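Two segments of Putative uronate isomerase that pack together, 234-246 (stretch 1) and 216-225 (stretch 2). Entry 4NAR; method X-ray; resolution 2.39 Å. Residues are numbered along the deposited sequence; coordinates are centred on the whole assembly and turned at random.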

# COMPACT_ATOMS: atom_id res chain seq x y z
N ARG A 234 9.61 15.97 0.28
CA ARG A 234 8.95 17.19 -0.18
C ARG A 234 8.04 17.80 0.89
O ARG A 234 7.77 19.00 0.88
CB ARG A 234 8.15 16.88 -1.44
CG ARG A 234 9.04 16.49 -2.64
CD ARG A 234 9.95 17.67 -3.11
NE ARG A 234 9.18 18.91 -3.18
CZ ARG A 234 8.48 19.29 -4.25
NH1 ARG A 234 8.49 18.54 -5.35
NH2 ARG A 234 7.77 20.42 -4.23
N ALA A 235 7.55 16.96 1.81
CA ALA A 235 6.70 17.44 2.91
C ALA A 235 6.56 16.41 4.01
O ALA A 235 6.54 15.21 3.76
CB ALA A 235 5.31 17.83 2.39
N LEU A 236 6.43 16.92 5.24
CA LEU A 236 6.14 16.10 6.40
C LEU A 236 5.01 16.80 7.16
O LEU A 236 5.22 17.84 7.79
CB LEU A 236 7.38 15.99 7.30
CG LEU A 236 7.65 14.68 8.05
CD1 LEU A 236 8.26 14.94 9.44
CD2 LEU A 236 6.40 13.79 8.17
N TYR A 237 3.79 16.26 7.06
CA TYR A 237 2.65 16.88 7.72
C TYR A 237 2.42 16.20 9.07
O TYR A 237 1.98 15.04 9.13
CB TYR A 237 1.41 16.82 6.83
CG TYR A 237 1.59 17.58 5.54
CD1 TYR A 237 2.20 18.84 5.52
CD2 TYR A 237 1.15 17.06 4.33
CE1 TYR A 237 2.37 19.55 4.34
CE2 TYR A 237 1.32 17.75 3.13
CZ TYR A 237 1.93 19.01 3.15
OH TYR A 237 2.10 19.72 1.97
N ILE A 238 2.71 16.93 10.15
CA ILE A 238 2.62 16.37 11.49
C ILE A 238 1.33 16.84 12.16
O ILE A 238 1.04 18.03 12.18
CB ILE A 238 3.83 16.81 12.35
CG1 ILE A 238 5.14 16.49 11.62
CG2 ILE A 238 3.76 16.17 13.74
CD1 ILE A 238 6.41 16.68 12.46
N ASP A 239 0.56 15.91 12.71
CA ASP A 239 -0.71 16.27 13.32
C ASP A 239 -1.10 15.25 14.38
O ASP A 239 -0.40 14.26 14.59
CB ASP A 239 -1.78 16.40 12.24
CG ASP A 239 -2.93 17.30 12.67
OD1 ASP A 239 -3.14 17.47 13.90
OD2 ASP A 239 -3.63 17.83 11.76
N GLU A 240 -2.22 15.49 15.06
CA GLU A 240 -2.52 14.69 16.25
C GLU A 240 -3.96 14.13 16.27
O GLU A 240 -4.92 14.81 15.88
CB GLU A 240 -2.22 15.48 17.54
CG GLU A 240 -2.59 14.73 18.83
CD GLU A 240 -2.06 15.37 20.12
OE1 GLU A 240 -1.62 16.55 20.12
OE2 GLU A 240 -2.09 14.67 21.17
N GLY A 241 -4.09 12.88 16.72
CA GLY A 241 -5.40 12.27 16.90
C GLY A 241 -6.08 11.93 15.59
O GLY A 241 -5.57 12.26 14.50
N TYR A 242 -7.22 11.27 15.69
CA TYR A 242 -8.02 10.87 14.53
C TYR A 242 -8.19 12.01 13.53
O TYR A 242 -7.84 11.87 12.34
CB TYR A 242 -9.38 10.34 15.00
CG TYR A 242 -10.34 9.98 13.89
CD1 TYR A 242 -10.21 8.78 13.19
CD2 TYR A 242 -11.40 10.83 13.55
CE1 TYR A 242 -11.09 8.44 12.16
CE2 TYR A 242 -12.30 10.49 12.51
CZ TYR A 242 -12.14 9.30 11.83
OH TYR A 242 -13.01 8.96 10.82
N GLU A 243 -8.71 13.15 14.01
CA GLU A 243 -8.98 14.30 13.13
C GLU A 243 -7.69 14.81 12.49
O GLU A 243 -7.72 15.34 11.37
CB GLU A 243 -9.65 15.45 13.91
CG GLU A 243 -10.99 15.10 14.53
CD GLU A 243 -12.11 14.94 13.48
OE1 GLU A 243 -11.85 15.21 12.27
OE2 GLU A 243 -13.24 14.54 13.88
N GLY A 244 -6.58 14.67 13.21
CA GLY A 244 -5.29 15.06 12.68
C GLY A 244 -4.92 14.21 11.48
O GLY A 244 -4.38 14.72 10.48
N PHE A 245 -5.20 12.91 11.58
CA PHE A 245 -4.88 11.97 10.52
C PHE A 245 -5.60 12.39 9.25
O PHE A 245 -5.02 12.39 8.16
CB PHE A 245 -5.33 10.56 10.90
CG PHE A 245 -4.23 9.68 11.40
CD1 PHE A 245 -3.97 9.55 12.76
CD2 PHE A 245 -3.47 8.94 10.49
CE1 PHE A 245 -2.95 8.71 13.21
CE2 PHE A 245 -2.45 8.09 10.93
CZ PHE A 245 -2.20 7.97 12.29
N LEU A 246 -6.88 12.74 9.41
CA LEU A 246 -7.72 13.23 8.32
C LEU A 246 -7.17 14.51 7.66
O LEU A 246 -7.07 14.58 6.43
CB LEU A 246 -9.16 13.45 8.82
CG LEU A 246 -10.14 12.28 8.63
CD1 LEU A 246 -9.45 10.92 8.63
CD2 LEU A 246 -11.27 12.29 9.67
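Stretch 2 (216-225) ARSFTLNMVY

Stretch 2 is an extended strand from Arg 217 to Tyr 225, preceded by Ala 216, which makes no contact with stretch 1. It runs antiparallel to the strand formed by Arg 234 to Glu 240, with an angle of 166° between their N-to-C directions and a closest axial approach of 4.5 Å. Beyond Glu 240 the chain turns into a helix that runs back almost parallel to stretch 2, at 8°, its axis 7.7 Å away at the nearest point. Stretch 2 is therefore paired along its edge with the strand and covered in part by the helix.

The register sets Val 224 opposite Ala 235, Asn 222 opposite Tyr 237 and Thr 220 opposite Asp 239 as hydrogen-bonded pairs. In the middle pair, Asn 222 N donates to Tyr 237 O at 2.9 Å and Tyr 237 N returns a bond to Asn 222 O at 2.8 Å, both nearly straight at 174°. Thr 220 N reaches Asp 239 O at 2.8 Å, and Asp 239 N reaches Thr 220 O at 2.9 Å. At one end Val 224 O accepts from both Arg 234 N (2.9 Å) and Ala 235 N (3.1 Å), while at the other Gly 241 N donates to Ser 218 O at 2.7 Å, carrying the ladder past the last bridge. Gly 241 has a phi of 72°, a value that favours glycine. In the intervening non-hydrogen-bonded pairs the CA atoms draw in to 4.5 Å, Leu 236 CA to Met 223 CA, Ile 238 CA to Leu 221 CA and Glu 240 CA to Phe 219 CA, and CA-H...O contacts supplement the ladder, as from Ile 238 CA to Thr 220 O at 3.2 Å.

Side chains alternate between the two faces of the sheet. On one, Leu 236 CD2 lies 3.9 Å from both Leu 221 CB and Met 223 CG, the latter residue being selenomethionine. Farther along this face, the fully extended carboxylate arm of Glu 240 meets the Arg 217 guanidinium edge-on in a two-pronged salt bridge: Arg 217 NE to Glu 240 OE2 is 2.7 Å and Arg 217 NH2 to Glu 240 OE1 is 2.6 Å. A water links Glu 240 OE2 to Ser 218 N.

The other face carries Ala 235, Tyr 237 and Asp 239 beside Val 224, Asn 222 and Thr 220. Here the helix brings Phe 245 over Thr 220, whose CB stands 3.6 Å from the centroid of the Phe 245 ring and almost on its normal, a CH-pi contact. A second water joins Thr 220 OG1, Asn 222 ND2 and Phe 245 O, tying helix to strand.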

# COMPACT_ATOMS: atom_id res chain seq x y z
N ALA A 216 -2.86 6.46 24.75
CA ALA A 216 -1.70 7.28 24.40
C ALA A 216 -2.14 8.47 23.54
O ALA A 216 -3.19 8.42 22.90
CB ALA A 216 -0.67 6.45 23.64
N ARG A 217 -1.34 9.54 23.53
CA ARG A 217 -1.47 10.58 22.51
C ARG A 217 -0.98 10.02 21.17
O ARG A 217 0.07 9.37 21.11
CB ARG A 217 -0.63 11.81 22.86
CG ARG A 217 -1.06 12.55 24.14
CD ARG A 217 -0.21 13.80 24.34
NE ARG A 217 -0.43 14.80 23.29
CZ ARG A 217 0.24 15.94 23.17
NH1 ARG A 217 1.21 16.24 24.04
NH2 ARG A 217 -0.05 16.78 22.17
N SER A 218 -1.73 10.27 20.09
CA SER A 218 -1.43 9.69 18.78
C SER A 218 -1.01 10.70 17.73
O SER A 218 -1.75 11.65 17.44
CB SER A 218 -2.66 8.95 18.24
OG SER A 218 -2.85 7.75 18.95
N PHE A 219 0.13 10.49 17.09
CA PHE A 219 0.57 11.44 16.08
C PHE A 219 0.65 10.84 14.71
O PHE A 219 1.00 9.67 14.54
CB PHE A 219 1.90 12.07 16.49
CG PHE A 219 1.83 12.75 17.83
CD1 PHE A 219 1.32 14.04 17.93
CD2 PHE A 219 2.19 12.07 18.99
CE1 PHE A 219 1.20 14.67 19.18
CE2 PHE A 219 2.09 12.69 20.25
CZ PHE A 219 1.59 13.99 20.34
N THR A 220 0.28 11.64 13.73
CA THR A 220 0.52 11.28 12.35
C THR A 220 1.66 12.12 11.82
O THR A 220 1.71 13.35 12.01
CB THR A 220 -0.73 11.43 11.46
OG1 THR A 220 -0.37 11.16 10.10
CG2 THR A 220 -1.34 12.86 11.54
N LEU A 221 2.61 11.45 11.19
CA LEU A 221 3.73 12.12 10.54
C LEU A 221 3.64 11.66 9.08
O LEU A 221 4.17 10.61 8.71
CB LEU A 221 5.05 11.73 11.23
CG LEU A 221 5.10 12.07 12.73
CD1 LEU A 221 4.53 10.96 13.60
CD2 LEU A 221 6.51 12.41 13.19
N ASN A 222 2.91 12.44 8.29
CA ASN A 222 2.50 12.06 6.94
C ASN A 222 3.49 12.62 5.90
O ASN A 222 3.54 13.83 5.65
CB ASN A 222 1.07 12.57 6.69
CG ASN A 222 0.39 11.88 5.49
OD1 ASN A 222 1.06 11.39 4.57
ND2 ASN A 222 -0.95 11.85 5.51
N MSE A 223 4.28 11.72 5.33
CA MSE A 223 5.33 12.10 4.39
C MSE A 223 4.80 12.22 2.96
O MSE A 223 3.90 11.49 2.55
CB MSE A 223 6.42 11.04 4.38
CG MSE A 223 7.22 10.92 5.68
SE MSE A 223 8.42 9.38 5.57
CE MSE A 223 7.13 7.95 5.29
N VAL A 224 5.40 13.14 2.20
CA VAL A 224 5.22 13.17 0.75
C VAL A 224 6.61 13.35 0.12
O VAL A 224 7.44 14.12 0.62
CB VAL A 224 4.25 14.29 0.30
CG1 VAL A 224 3.93 14.17 -1.18
CG2 VAL A 224 2.95 14.23 1.10
N TYR A 225 6.86 12.64 -0.98
CA TYR A 225 8.19 12.66 -1.59
C TYR A 225 8.13 12.32 -3.07
O TYR A 225 7.14 11.77 -3.58
CB TYR A 225 9.11 11.65 -0.89
CG TYR A 225 8.41 10.33 -0.69
CD1 TYR A 225 7.68 10.09 0.46
CD2 TYR A 225 8.46 9.33 -1.67
CE1 TYR A 225 7.00 8.89 0.65
CE2 TYR A 225 7.79 8.11 -1.48
CZ TYR A 225 7.06 7.91 -0.32
OH TYR A 225 6.39 6.72 -0.10
O HOH W 1 -3.71 12.19 20.55
O HOH W 2 -2.19 11.40 8.03